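Local atomic coordinates of kinetochore protein Mis16 (PDB entry 4XYH), a protein that recognises histone H4 and the CENP-A-specific chaperone Scm3, and probably acts as a histone chaperone in centromeric chromatin. Residues L77-Q80 / Q86-L89; A307-D310 / Q316-H319; S389-P392 / W396-A399. All blocks are in the same frame, centred on the assembly; numbering follows the deposited sequence.

Contact 1: L77-Q80 / Q86-L89; sequences LGTQ and QNYL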
ATOM      1  N   LEU A  77      -6.992  -5.441  -7.673  1.00 19.92           N
ATOM      2  CA  LEU A  77      -6.850  -6.465  -6.629  1.00 18.73           C
ATOM      3  C   LEU A  77      -6.002  -7.634  -7.091  1.00 22.09           C
ATOM      4  O   LEU A  77      -5.637  -7.727  -8.279  1.00 21.27           O
ATOM      5  CB  LEU A  77      -8.217  -7.004  -6.211  1.00 20.79           C
ATOM      6  CG  LEU A  77      -9.158  -6.055  -5.488  1.00 24.40           C
ATOM      7  CD1 LEU A  77     -10.514  -6.701  -5.318  1.00 23.88           C
ATOM      8  CD2 LEU A  77      -8.550  -5.708  -4.131  1.00 23.34           C
ATOM      9  N   GLY A  78      -5.717  -8.548  -6.164  1.00 16.86           N
ATOM     10  CA  GLY A  78      -4.980  -9.751  -6.503  1.00 17.52           C
ATOM     11  C   GLY A  78      -5.528 -10.995  -5.841  1.00 22.50           C
ATOM     12  O   GLY A  78      -6.537 -10.943  -5.142  1.00 26.42           O
ATOM     13  N   THR A  79      -4.872 -12.127  -6.072  1.00 18.72           N
ATOM     14  CA  THR A  79      -5.188 -13.335  -5.328  1.00 20.93           C
ATOM     15  C   THR A  79      -3.952 -13.881  -4.636  1.00 22.51           C
ATOM     16  O   THR A  79      -2.816 -13.655  -5.057  1.00 21.30           O
ATOM     17  CB  THR A  79      -5.762 -14.474  -6.221  1.00 21.54           C
ATOM     18  OG1 THR A  79      -4.751 -14.924  -7.137  1.00 21.65           O
ATOM     19  CG2 THR A  79      -6.996 -14.020  -6.976  1.00 18.04           C
ATOM     20  N   GLN A  80      -4.190 -14.619  -3.569  1.00 26.22           N
ATOM     21  CA  GLN A  80      -3.150 -15.415  -2.953  1.00 26.50           C
ATOM     22  C   GLN A  80      -3.710 -16.817  -2.786  1.00 28.51           C
ATOM     23  O   GLN A  80      -4.525 -17.053  -1.896  1.00 32.97           O
ATOM     24  CB  GLN A  80      -2.724 -14.818  -1.614  1.00 25.17           C
ATOM     25  CG  GLN A  80      -1.700 -15.656  -0.866  1.00 30.68           C
ATOM     26  CD  GLN A  80      -1.543 -15.205   0.570  1.00 32.82           C
ATOM     27  OE1 GLN A  80      -2.494 -14.725   1.192  1.00 31.26           O
ATOM     28  NE2 GLN A  80      -0.338 -15.338   1.098  1.00 26.42           N
ATOM     29  N   GLN A  86      -4.668 -21.438  -9.904  1.00 27.37           N
ATOM     30  CA  GLN A  86      -4.387 -20.322 -10.782  1.00 31.19           C
ATOM     31  C   GLN A  86      -4.588 -18.999 -10.042  1.00 30.00           C
ATOM     32  O   GLN A  86      -5.649 -18.767  -9.469  1.00 29.15           O
ATOM     33  CB  GLN A  86      -5.295 -20.368 -12.012  1.00 27.15           C
ATOM     34  CG  GLN A  86      -4.997 -19.280 -13.008  1.00 24.84           C
ATOM     35  CD  GLN A  86      -3.596 -19.410 -13.565  1.00 25.31           C
ATOM     36  OE1 GLN A  86      -3.271 -20.414 -14.199  1.00 30.97           O
ATOM     37  NE2 GLN A  86      -2.755 -18.408 -13.321  1.00 22.35           N
ATOM     38  N   ASN A  87      -3.567 -18.144 -10.038  1.00 23.93           N
ATOM     39  CA  ASN A  87      -3.701 -16.819  -9.451  1.00 20.27           C
ATOM     40  C   ASN A  87      -4.206 -15.820 -10.486  1.00 21.50           C
ATOM     41  O   ASN A  87      -3.921 -15.952 -11.688  1.00 19.73           O
ATOM     42  CB  ASN A  87      -2.368 -16.339  -8.868  1.00 16.57           C
ATOM     43  CG  ASN A  87      -2.072 -16.947  -7.509  1.00 25.58           C
ATOM     44  OD1 ASN A  87      -2.648 -16.543  -6.486  1.00 23.64           O
ATOM     45  ND2 ASN A  87      -1.166 -17.919  -7.484  1.00 21.46           N
ATOM     46  N   TYR A  88      -4.939 -14.807 -10.039  1.00 19.80           N
ATOM     47  CA  TYR A  88      -5.328 -13.760 -10.980  1.00 21.22           C
ATOM     48  C   TYR A  88      -5.017 -12.366 -10.496  1.00 19.78           C
ATOM     49  O   TYR A  88      -5.183 -12.045  -9.309  1.00 20.48           O
ATOM     50  CB  TYR A  88      -6.824 -13.810 -11.294  1.00 20.84           C
ATOM     51  CG  TYR A  88      -7.355 -15.131 -11.798  1.00 26.61           C
ATOM     52  CD1 TYR A  88      -7.341 -15.441 -13.157  1.00 27.07           C
ATOM     53  CD2 TYR A  88      -7.918 -16.047 -10.925  1.00 29.18           C
ATOM     54  CE1 TYR A  88      -7.860 -16.635 -13.622  1.00 26.32           C
ATOM     55  CE2 TYR A  88      -8.439 -17.245 -11.380  1.00 32.82           C
ATOM     56  CZ  TYR A  88      -8.410 -17.534 -12.727  1.00 29.57           C
ATOM     57  OH  TYR A  88      -8.925 -18.731 -13.175  1.00 35.73           O
ATOM     58  N   LEU A  89      -4.583 -11.537 -11.436  1.00 16.03           N
ATOM     59  CA  LEU A  89      -4.665 -10.093 -11.278  1.00 18.96           C
ATOM     60  C   LEU A  89      -6.121  -9.728 -11.567  1.00 17.48           C
ATOM     61  O   LEU A  89      -6.704 -10.232 -12.530  1.00 18.01           O
ATOM     62  CB  LEU A  89      -3.696  -9.376 -12.228  1.00 13.51           C
ATOM     63  CG  LEU A  89      -3.708  -7.855 -12.198  1.00 16.85           C
ATOM     64  CD1 LEU A  89      -3.219  -7.327 -10.835  1.00  9.17           C
ATOM     65  CD2 LEU A  89      -2.843  -7.297 -13.357  1.00 14.30           C
TER
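T79 meets N87 and Y88 through its hydroxyl, where strands 70-77 and 87-97, neighbours in one sheet of the WD-repeat beta-propeller, are joined by a loop. The hydroxyl works twice. OG1 of T79 donates to OD1 of N87 at 2.7 Å, in the plane of the amide carbonyl and on a lone pair, and it accepts the backbone N-H of Y88, N to OG1 2.9 Å with 149° at the hydrogen. T79 chi1 of 66° sets OG1 between the backbone N and the carbonyl carbon, turned to N87, while CG2 lies 3.6 Å from Y88 O. An alanine here would take away both hydroxyl bonds and is likely to leave the Y88 N-H without this acceptor and the N87 amide freer to turn. At the other end, CD1 of L89 rests 3.5 Å from L77 O. N87 OD1 also accepts from the backbone N of T81, which helps to hold the amide in place. Farther out, the Y88 ring meets K127 in a cation-pi contact and H129 at a steep angle, linking strand 87-97 to strand 123-130. Beside N87, Q86 NE2 bonds N87 O, nearly straight (175°) and within the Q86 amide plane.

Contact 2: A307-D310 / Q316-H319; sequences ALWD and QRLH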
ATOM      1  N   ALA A 307       6.861   6.855  12.636  1.00 17.92           N
ATOM      2  CA  ALA A 307       7.724   8.012  12.831  1.00 20.42           C
ATOM      3  C   ALA A 307       7.612   8.961  11.643  1.00 21.51           C
ATOM      4  O   ALA A 307       7.534   8.515  10.494  1.00 20.46           O
ATOM      5  CB  ALA A 307       9.168   7.581  13.041  1.00 16.77           C
ATOM      6  N   LEU A 308       7.587  10.262  11.923  1.00 23.89           N
ATOM      7  CA  LEU A 308       7.545  11.285  10.867  1.00 21.92           C
ATOM      8  C   LEU A 308       8.929  11.898  10.687  1.00 23.99           C
ATOM      9  O   LEU A 308       9.651  12.075  11.662  1.00 21.95           O
ATOM     10  CB  LEU A 308       6.513  12.369  11.203  1.00 19.69           C
ATOM     11  CG  LEU A 308       5.109  11.787  11.403  1.00 25.42           C
ATOM     12  CD1 LEU A 308       4.165  12.811  12.012  1.00 30.13           C
ATOM     13  CD2 LEU A 308       4.564  11.294  10.080  1.00 19.73           C
ATOM     14  N   TRP A 309       9.297  12.218   9.444  1.00 20.88           N
ATOM     15  CA  TRP A 309      10.636  12.700   9.149  1.00 20.29           C
ATOM     16  C   TRP A 309      10.619  13.840   8.144  1.00 24.86           C
ATOM     17  O   TRP A 309       9.751  13.912   7.266  1.00 26.10           O
ATOM     18  CB  TRP A 309      11.523  11.584   8.577  1.00 23.26           C
ATOM     19  CG  TRP A 309      11.542  10.326   9.337  1.00 20.91           C
ATOM     20  CD1 TRP A 309      10.649   9.294   9.237  1.00 21.05           C
ATOM     21  CD2 TRP A 309      12.520   9.921  10.302  1.00 18.99           C
ATOM     22  NE1 TRP A 309      11.009   8.276  10.085  1.00 20.23           N
ATOM     23  CE2 TRP A 309      12.150   8.638  10.755  1.00 17.85           C
ATOM     24  CE3 TRP A 309      13.673  10.516  10.821  1.00 22.48           C
ATOM     25  CZ2 TRP A 309      12.884   7.944  11.715  1.00 22.05           C
ATOM     26  CZ3 TRP A 309      14.404   9.826  11.780  1.00 26.01           C
ATOM     27  CH2 TRP A 309      14.009   8.553  12.214  1.00 23.22           C
ATOM     28  N   ASP A 310      11.598  14.719   8.265  1.00 20.90           N
ATOM     29  CA  ASP A 310      11.870  15.704   7.235  1.00 20.90           C
ATOM     30  C   ASP A 310      13.208  15.336   6.590  1.00 22.28           C
ATOM     31  O   ASP A 310      14.168  15.035   7.297  1.00 22.09           O
ATOM     32  CB  ASP A 310      11.907  17.112   7.827  1.00 22.40           C
ATOM     33  CG  ASP A 310      12.065  18.185   6.764  1.00 23.10           C
ATOM     34  OD1 ASP A 310      13.125  18.243   6.106  1.00 23.34           O
ATOM     35  OD2 ASP A 310      11.118  18.973   6.586  1.00 24.71           O
ATOM     36  N   GLN A 316      17.265  13.204  13.090  1.00 26.80           N
ATOM     37  CA  GLN A 316      16.386  13.447  14.224  1.00 28.36           C
ATOM     38  C   GLN A 316      14.930  13.505  13.766  1.00 29.60           C
ATOM     39  O   GLN A 316      14.499  14.434  13.073  1.00 23.49           O
ATOM     40  CB  GLN A 316      16.783  14.737  14.957  1.00 27.99           C
ATOM     41  CG  GLN A 316      15.886  15.080  16.121  1.00 27.77           C
ATOM     42  CD  GLN A 316      16.162  16.469  16.677  1.00 36.80           C
ATOM     43  OE1 GLN A 316      17.094  17.147  16.239  1.00 39.48           O
ATOM     44  NE2 GLN A 316      15.344  16.905  17.635  1.00 36.67           N
ATOM     45  N   ARG A 317      14.201  12.472  14.166  1.00 22.96           N
ATOM     46  CA  ARG A 317      12.781  12.299  13.906  1.00 24.30           C
ATOM     47  C   ARG A 317      11.943  13.552  14.257  1.00 29.58           C
ATOM     48  O   ARG A 317      12.256  14.246  15.216  1.00 30.67           O
ATOM     49  CB  ARG A 317      12.352  11.081  14.717  1.00 22.67           C
ATOM     50  CG  ARG A 317      10.922  10.771  14.783  1.00 28.11           C
ATOM     51  CD  ARG A 317      10.738   9.613  15.769  1.00 26.71           C
ATOM     52  NE  ARG A 317      11.580   8.456  15.463  1.00 21.80           N
ATOM     53  CZ  ARG A 317      11.329   7.234  15.922  1.00 23.27           C
ATOM     54  NH1 ARG A 317      10.265   7.028  16.686  1.00 24.60           N
ATOM     55  NH2 ARG A 317      12.121   6.218  15.614  1.00 22.68           N
ATOM     56  N   LEU A 318      10.909  13.864  13.474  1.00 26.24           N
ATOM     57  CA  LEU A 318      10.006  14.976  13.804  1.00 25.39           C
ATOM     58  C   LEU A 318       9.079  14.643  14.967  1.00 28.87           C
ATOM     59  O   LEU A 318       8.872  15.447  15.867  1.00 28.91           O
ATOM     60  CB  LEU A 318       9.143  15.368  12.604  1.00 25.03           C
ATOM     61  CG  LEU A 318       9.843  16.007  11.411  1.00 27.02           C
ATOM     62  CD1 LEU A 318       8.859  16.240  10.275  1.00 22.07           C
ATOM     63  CD2 LEU A 318      10.468  17.318  11.848  1.00 28.55           C
ATOM     64  N   HIS A 319       8.487  13.462  14.925  1.00 29.67           N
ATOM     65  CA  HIS A 319       7.418  13.136  15.858  1.00 25.91           C
ATOM     66  C   HIS A 319       7.196  11.639  15.825  1.00 24.55           C
ATOM     67  O   HIS A 319       7.636  10.967  14.893  1.00 26.08           O
ATOM     68  CB  HIS A 319       6.129  13.891  15.500  1.00 25.59           C
ATOM     69  CG  HIS A 319       5.056  13.781  16.537  1.00 33.68           C
ATOM     70  ND1 HIS A 319       5.134  14.426  17.758  1.00 46.72           N
ATOM     71  CD2 HIS A 319       3.899  13.083  16.555  1.00 39.48           C
ATOM     72  CE1 HIS A 319       4.062  14.133  18.473  1.00 45.53           C
ATOM     73  NE2 HIS A 319       3.295  13.318  17.770  1.00 41.71           N
TER
HETATM   74  O   HOH W   1      13.265  14.438  10.540  1.00 25.83           O
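L308 is bonded to H319 and L318 by two backbone hydrogen bonds, from L308 N to H319 O (3.1 Å) and from L318 N to L308 O (2.8 Å), as the loop after strand 306-310 crosses it on the way to strand 319-321, in one four-stranded blade of the propeller. R317 meets two side chains. Its CB sits over one face of the W309 six-membered ring, 4.0 Å from the centroid and 20° off the normal, a CH-pi contact. With CG anti to the backbone N (chi1 172°) and a bend at chi3, the rest of the arginine runs back along the strand until the A307 methyl lies under one guanidinium face, toward its rim, A307 CB to R317 NE 3.5 Å. The guanidinium and indole planes stand 69° apart, so the two groups are not stacked; NH1 bonds T320 OG1, and W309 NE1 bonds T299 OG1. L318 reaches over the strand backbone, its CD1 3.7 Å from D310 N, and the L308 and H319 side chains run side by side. A water accepts from D310 N (2.8 Å) and donates to Q316 O. D310 forms a salt bridge with R312, and H319 NE2 bonds E373. On its other side strand 306-310 pairs with strand 296-301, where W309 rests on L297 and L308 on A298.

Contact 3: S389-P392 / W396-A399; sequences SWNP and WVLA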
ATOM      1  N   SER A 389      -5.857   1.601   0.623  1.00 17.65           N
ATOM      2  CA  SER A 389      -5.737   2.583  -0.437  1.00 20.14           C
ATOM      3  C   SER A 389      -6.737   3.717  -0.244  1.00 14.64           C
ATOM      4  O   SER A 389      -7.931   3.476  -0.070  1.00 16.75           O
ATOM      5  CB  SER A 389      -5.942   1.889  -1.793  1.00 19.34           C
ATOM      6  OG  SER A 389      -5.880   2.794  -2.872  1.00 20.69           O
ATOM      7  N   TRP A 390      -6.249   4.954  -0.267  1.00 19.79           N
ATOM      8  CA  TRP A 390      -7.138   6.114  -0.355  1.00 20.83           C
ATOM      9  C   TRP A 390      -7.788   6.194  -1.725  1.00 17.49           C
ATOM     10  O   TRP A 390      -7.108   6.094  -2.729  1.00 20.54           O
ATOM     11  CB  TRP A 390      -6.386   7.405  -0.125  1.00 19.45           C
ATOM     12  CG  TRP A 390      -6.053   7.701   1.271  1.00 21.76           C
ATOM     13  CD1 TRP A 390      -4.867   7.440   1.907  1.00 24.74           C
ATOM     14  CD2 TRP A 390      -6.883   8.367   2.220  1.00 20.57           C
ATOM     15  NE1 TRP A 390      -4.917   7.894   3.202  1.00 25.39           N
ATOM     16  CE2 TRP A 390      -6.148   8.458   3.425  1.00 20.29           C
ATOM     17  CE3 TRP A 390      -8.179   8.893   2.173  1.00 24.89           C
ATOM     18  CZ2 TRP A 390      -6.662   9.052   4.573  1.00 21.40           C
ATOM     19  CZ3 TRP A 390      -8.694   9.480   3.319  1.00 27.13           C
ATOM     20  CH2 TRP A 390      -7.933   9.556   4.504  1.00 21.51           C
ATOM     21  N   ASN A 391      -9.098   6.388  -1.760  1.00 18.00           N
ATOM     22  CA  ASN A 391      -9.815   6.684  -2.998  1.00 20.24           C
ATOM     23  C   ASN A 391      -9.490   8.120  -3.435  1.00 22.90           C
ATOM     24  O   ASN A 391      -9.736   9.054  -2.685  1.00 25.28           O
ATOM     25  CB  ASN A 391     -11.319   6.475  -2.766  1.00 22.37           C
ATOM     26  CG  ASN A 391     -12.158   6.691  -4.008  1.00 24.61           C
ATOM     27  OD1 ASN A 391     -11.865   7.549  -4.826  1.00 27.56           O
ATOM     28  ND2 ASN A 391     -13.229   5.908  -4.140  1.00 25.18           N
ATOM     29  N   PRO A 392      -8.908   8.302  -4.631  1.00 23.25           N
ATOM     30  CA  PRO A 392      -8.524   9.649  -5.089  1.00 24.33           C
ATOM     31  C   PRO A 392      -9.690  10.435  -5.702  1.00 28.14           C
ATOM     32  O   PRO A 392      -9.562  11.630  -5.970  1.00 28.18           O
ATOM     33  CB  PRO A 392      -7.467   9.359  -6.159  1.00 23.18           C
ATOM     34  CG  PRO A 392      -7.973   8.072  -6.790  1.00 20.94           C
ATOM     35  CD  PRO A 392      -8.537   7.264  -5.617  1.00 23.37           C
ATOM     36  N   TRP A 396     -12.522  11.195   1.608  1.00 23.97           N
ATOM     37  CA  TRP A 396     -12.682  10.327   2.772  1.00 25.59           C
ATOM     38  C   TRP A 396     -13.241   8.947   2.495  1.00 24.12           C
ATOM     39  O   TRP A 396     -13.996   8.414   3.307  1.00 26.32           O
ATOM     40  CB  TRP A 396     -13.559  11.026   3.821  1.00 21.82           C
ATOM     41  CG  TRP A 396     -12.829  12.174   4.408  1.00 26.38           C
ATOM     42  CD1 TRP A 396     -12.967  13.487   4.074  1.00 26.89           C
ATOM     43  CD2 TRP A 396     -11.786  12.114   5.380  1.00 24.94           C
ATOM     44  NE1 TRP A 396     -12.092  14.251   4.798  1.00 28.90           N
ATOM     45  CE2 TRP A 396     -11.350  13.431   5.605  1.00 28.10           C
ATOM     46  CE3 TRP A 396     -11.179  11.071   6.085  1.00 23.91           C
ATOM     47  CZ2 TRP A 396     -10.339  13.741   6.511  1.00 29.92           C
ATOM     48  CZ3 TRP A 396     -10.176  11.381   6.988  1.00 30.31           C
ATOM     49  CH2 TRP A 396      -9.765  12.704   7.192  1.00 28.42           C
ATOM     50  N   VAL A 397     -12.861   8.349   1.374  1.00 19.20           N
ATOM     51  CA  VAL A 397     -13.234   6.966   1.140  1.00 20.65           C
ATOM     52  C   VAL A 397     -11.980   6.103   1.124  1.00 22.83           C
ATOM     53  O   VAL A 397     -11.023   6.423   0.431  1.00 20.84           O
ATOM     54  CB  VAL A 397     -14.008   6.798  -0.177  1.00 25.05           C
ATOM     55  CG1 VAL A 397     -14.259   5.316  -0.467  1.00 18.71           C
ATOM     56  CG2 VAL A 397     -15.338   7.581  -0.121  1.00 22.65           C
ATOM     57  N   LEU A 398     -11.981   5.007   1.882  1.00 19.95           N
ATOM     58  CA  LEU A 398     -10.818   4.126   1.934  1.00 18.92           C
ATOM     59  C   LEU A 398     -11.193   2.700   1.604  1.00 21.05           C
ATOM     60  O   LEU A 398     -12.320   2.269   1.849  1.00 22.37           O
ATOM     61  CB  LEU A 398     -10.148   4.177   3.311  1.00 17.11           C
ATOM     62  CG  LEU A 398      -9.539   5.558   3.567  1.00 23.58           C
ATOM     63  CD1 LEU A 398     -10.506   6.469   4.342  1.00 25.93           C
ATOM     64  CD2 LEU A 398      -8.212   5.478   4.248  1.00 23.01           C
ATOM     65  N   ALA A 399     -10.242   1.979   1.033  1.00 15.22           N
ATOM     66  CA  ALA A 399     -10.358   0.549   0.872  1.00 17.17           C
ATOM     67  C   ALA A 399      -9.292  -0.101   1.747  1.00 20.32           C
ATOM     68  O   ALA A 399      -8.153   0.377   1.800  1.00 18.98           O
ATOM     69  CB  ALA A 399     -10.184   0.147  -0.602  1.00 14.37           C
TER
HETATM   70  O   HOH W   2     -10.607   9.398  -0.251  1.00 26.57           O
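S389 and A399 pair by two backbone hydrogen bonds in the antiparallel hairpin of strands 385-390 and 398-402, part of a WD-repeat blade whose sheet is completed by strands 406-412 and 41-48. S389 N reaches A399 O at 2.9 Å, and A399 N returns to S389 O at 3.0 Å, nearly straight. Next comes the non-hydrogen-bonded pair W390 and L398, and beyond it N391 N donates to V397 O (2.9 Å). Beyond this bond a water links the two segments, donating to N391 O at 2.6 Å and accepting from V397 N.

The aromatic and apolar contacts centre on W390. L398 CD2 stands over the centre of its six-membered ring, 3.7 Å from the centroid and 10° off the normal, a CH-pi contact; CD1 of the same leucine touches W390 CZ3. The W390 edge points at the face of W396 in an offset edge-to-face pair, planes at 68°, closest at W390 CH2 to W396 CZ3, 3.8 Å. W390 (chi1 -77°) and W396 have CG anti to the carbonyl carbon and lie side by side, pointing the same way. Alongside, N391 CB packs on V397 CB at 3.7 Å.

Polar ends find partners beyond the hairpin: W390 NE1 bonds Q332 O, N391 OD1 accepts from the backbone N of N393 and N394, and N391 ND2 bonds Q73. W390 also packs on I340 and V342 of strand 340-345. Thus backbone bonds fix the hairpin register, while the buried indole, gripped at its N-H and covered on a face by L398, joins this blade to its neighbour.

Overall arrangement
The three contacts lie in different sheets of the propeller. Contact 3 joins successive strands of one sheet, contact 1 the end of one strand and its following loop to the next strand, and contact 2 a strand to the loop leading to the next. Contacts 1 and 3 are buried; contact 2 is only partly so. Contact 1 relies on one side-chain hydroxyl, contact 2 adds to backbone bonds an arginine whose CB lies over a tryptophan face and whose guanidinium meets an alanine methyl, and contact 3 is a backbone-bonded hairpin packed with aromatic and aliphatic groups. Water bridges backbone atoms in contacts 2 and 3. Contacts 1 and 2 lie on opposite sides of the chain's centre.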